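Local coordinates for protein GCN5-related N-acetyltransferase (Sphaerobacter thermophilus, PDB 3TT2) that probably transfers acyl groups, most likely acetyl from acetyl-CoA, as expected of a GCN5-related N-acetyltransferase, at residues S211-E216 with E221-A226. Numbering follows the deposited sequence.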
loop_
_atom_site.group_PDB
_atom_site.type_symbol
_atom_site.label_atom_id
_atom_site.label_comp_id
_atom_site.label_asym_id
_atom_site.label_seq_id
_atom_site.Cartn_x
_atom_site.Cartn_y
_atom_site.Cartn_z
ATOM N N SER A 211 12.366 -8.621 10.581
ATOM C CA SER A 211 13.056 -8.620 9.302
ATOM C C SER A 211 12.443 -7.605 8.357
ATOM O O SER A 211 13.122 -7.079 7.475
ATOM C CB SER A 211 13.004 -10.002 8.676
ATOM O OG SER A 211 13.486 -10.970 9.588
HETATM N N MSE A 212 11.158 -7.324 8.541
HETATM C CA MSE A 212 10.480 -6.367 7.680
HETATM C C MSE A 212 10.857 -4.947 8.044
HETATM O O MSE A 212 10.864 -4.050 7.200
HETATM C CB MSE A 212 8.972 -6.515 7.801
HETATM C CG MSE A 212 8.383 -7.638 6.996
HETATM SE SE MSE A 212 6.443 -7.545 7.022
HETATM C CE MSE A 212 6.114 -7.903 8.909
ATOM N N THR A 213 11.128 -4.732 9.319
ATOM C CA THR A 213 11.429 -3.397 9.782
ATOM C C THR A 213 12.913 -3.089 9.926
ATOM O O THR A 213 13.264 -1.970 10.292
ATOM C CB THR A 213 10.736 -3.132 11.095
ATOM O OG1 THR A 213 10.975 -4.248 11.959
ATOM C CG2 THR A 213 9.240 -2.968 10.868
ATOM N N GLN A 214 13.776 -4.063 9.639
ATOM C CA GLN A 214 15.217 -3.916 9.868
ATOM C C GLN A 214 15.797 -2.636 9.287
ATOM O O GLN A 214 16.618 -1.969 9.920
ATOM C CB GLN A 214 15.988 -5.104 9.322
ATOM C CG GLN A 214 17.478 -4.972 9.543
ATOM C CD GLN A 214 18.227 -6.266 9.297
ATOM O OE1 GLN A 214 17.624 -7.314 9.049
ATOM N NE2 GLN A 214 19.551 -6.203 9.373
ATOM N N SER A 215 15.358 -2.291 8.083
ATOM C CA SER A 215 15.763 -1.040 7.470
ATOM C C SER A 215 15.280 0.146 8.297
ATOM O O SER A 215 16.082 0.985 8.700
ATOM C CB SER A 215 15.202 -0.942 6.058
ATOM O OG SER A 215 13.792 -0.821 6.110
ATOM N N GLU A 216 13.974 0.204 8.556
ATOM C CA GLU A 216 13.347 1.374 9.190
ATOM C C GLU A 216 13.761 1.637 10.643
ATOM O O GLU A 216 13.601 2.755 11.137
ATOM C CB GLU A 216 11.824 1.272 9.127
ATOM C CG GLU A 216 11.276 0.682 7.850
ATOM C CD GLU A 216 9.837 0.242 8.016
ATOM O OE1 GLU A 216 9.463 -0.772 7.390
ATOM O OE2 GLU A 216 9.087 0.902 8.781
ATOM N N GLU A 221 14.256 7.879 14.721
ATOM C CA GLU A 221 13.761 9.240 14.893
ATOM C C GLU A 221 12.276 9.323 14.501
ATOM O O GLU A 221 11.500 10.077 15.099
ATOM C CB GLU A 221 14.583 10.166 13.993
ATOM C CG GLU A 221 15.119 11.473 14.594
ATOM C CD GLU A 221 15.901 12.315 13.555
ATOM O OE1 GLU A 221 17.148 12.192 13.491
ATOM O OE2 GLU A 221 15.272 13.094 12.796
ATOM N N LEU A 222 11.906 8.534 13.492
ATOM C CA LEU A 222 10.560 8.498 12.913
ATOM C C LEU A 222 9.633 7.389 13.484
ATOM O O LEU A 222 8.492 7.214 13.021
ATOM C CB LEU A 222 10.674 8.325 11.393
ATOM C CG LEU A 222 11.492 9.297 10.522
ATOM C CD1 LEU A 222 11.517 8.813 9.081
ATOM C CD2 LEU A 222 10.930 10.698 10.593
ATOM N N TRP A 223 10.114 6.623 14.460
ATOM C CA TRP A 223 9.235 5.695 15.146
ATOM C C TRP A 223 8.819 6.245 16.502
ATOM O O TRP A 223 9.589 6.229 17.461
ATOM C CB TRP A 223 9.928 4.359 15.346
ATOM C CG TRP A 223 9.852 3.510 14.167
ATOM C CD1 TRP A 223 9.727 3.915 12.873
ATOM C CD2 TRP A 223 9.855 2.085 14.149
ATOM N NE1 TRP A 223 9.667 2.821 12.043
ATOM C CE2 TRP A 223 9.739 1.685 12.804
ATOM C CE3 TRP A 223 9.950 1.103 15.140
ATOM C CZ2 TRP A 223 9.720 0.345 12.423
ATOM C CZ3 TRP A 223 9.928 -0.231 14.762
ATOM C CH2 TRP A 223 9.814 -0.596 13.415
ATOM N N LEU A 224 7.566 6.661 16.596
ATOM C CA LEU A 224 7.068 7.254 17.823
ATOM C C LEU A 224 6.113 6.328 18.531
ATOM O O LEU A 224 5.320 5.621 17.908
ATOM C CB LEU A 224 6.373 8.580 17.559
ATOM C CG LEU A 224 7.236 9.641 16.901
ATOM C CD1 LEU A 224 6.413 10.883 16.872
ATOM C CD2 LEU A 224 8.476 9.876 17.691
ATOM N N LEU A 225 6.210 6.344 19.851
ATOM C CA LEU A 225 5.376 5.541 20.704
ATOM C C LEU A 225 4.652 6.491 21.652
ATOM O O LEU A 225 5.279 7.352 22.262
ATOM C CB LEU A 225 6.252 4.590 21.510
ATOM C CG LEU A 225 7.358 3.820 20.787
ATOM C CD1 LEU A 225 8.045 2.852 21.746
ATOM C CD2 LEU A 225 6.823 3.080 19.587
ATOM N N ALA A 226 3.334 6.367 21.758
ATOM C CA ALA A 226 2.635 7.018 22.847
ATOM C C ALA A 226 2.783 6.125 24.075
ATOM O O ALA A 226 2.487 4.926 24.045
ATOM C CB ALA A 226 1.196 7.262 22.508
#
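W223 at the start of strand 223-228 sets the far edge of its indole against T213 of segment 211-216, on helix 206-213. The T213 methyl CG2 lies near the ring plane, 3.5 Å from W223 CH2, and T213 CB stands 3.6 Å from the same carbon. Beside it, E216 OE2 comes in the plane of the ring, 3.7 Å from W223 CZ2, with the carboxylate turned 79° from the indole. W223 NE1, 3.8 Å from E216 OE2, is too far for a hydrogen bond. The backbone O of E216 sits 4.0 Å above the ring of W223, over NE1. A chi1 of 48° turns T213 CG2 away from its carbonyl carbon and toward the indole, while OG1 is hydrogen-bonded to W209 O and R217 NE. F178, just after strand 173-177, packs edge-to-face with the indole and is also backbone hydrogen-bonded to W223; L239 of strand 233-243 touches the ring too. Were the indole replaced by an alanine's methyl, T213 CG2 and E216 would be likely to lose the surface they rest on, and F178 its aromatic partner. Mainly van der Waals in character, with 147 Å² buried, the contact joins segment 211-216 to strand 223-228 in the GNAT-family region, and the long OE2 to NE1 approach would probably add at most a weak electrostatic attraction.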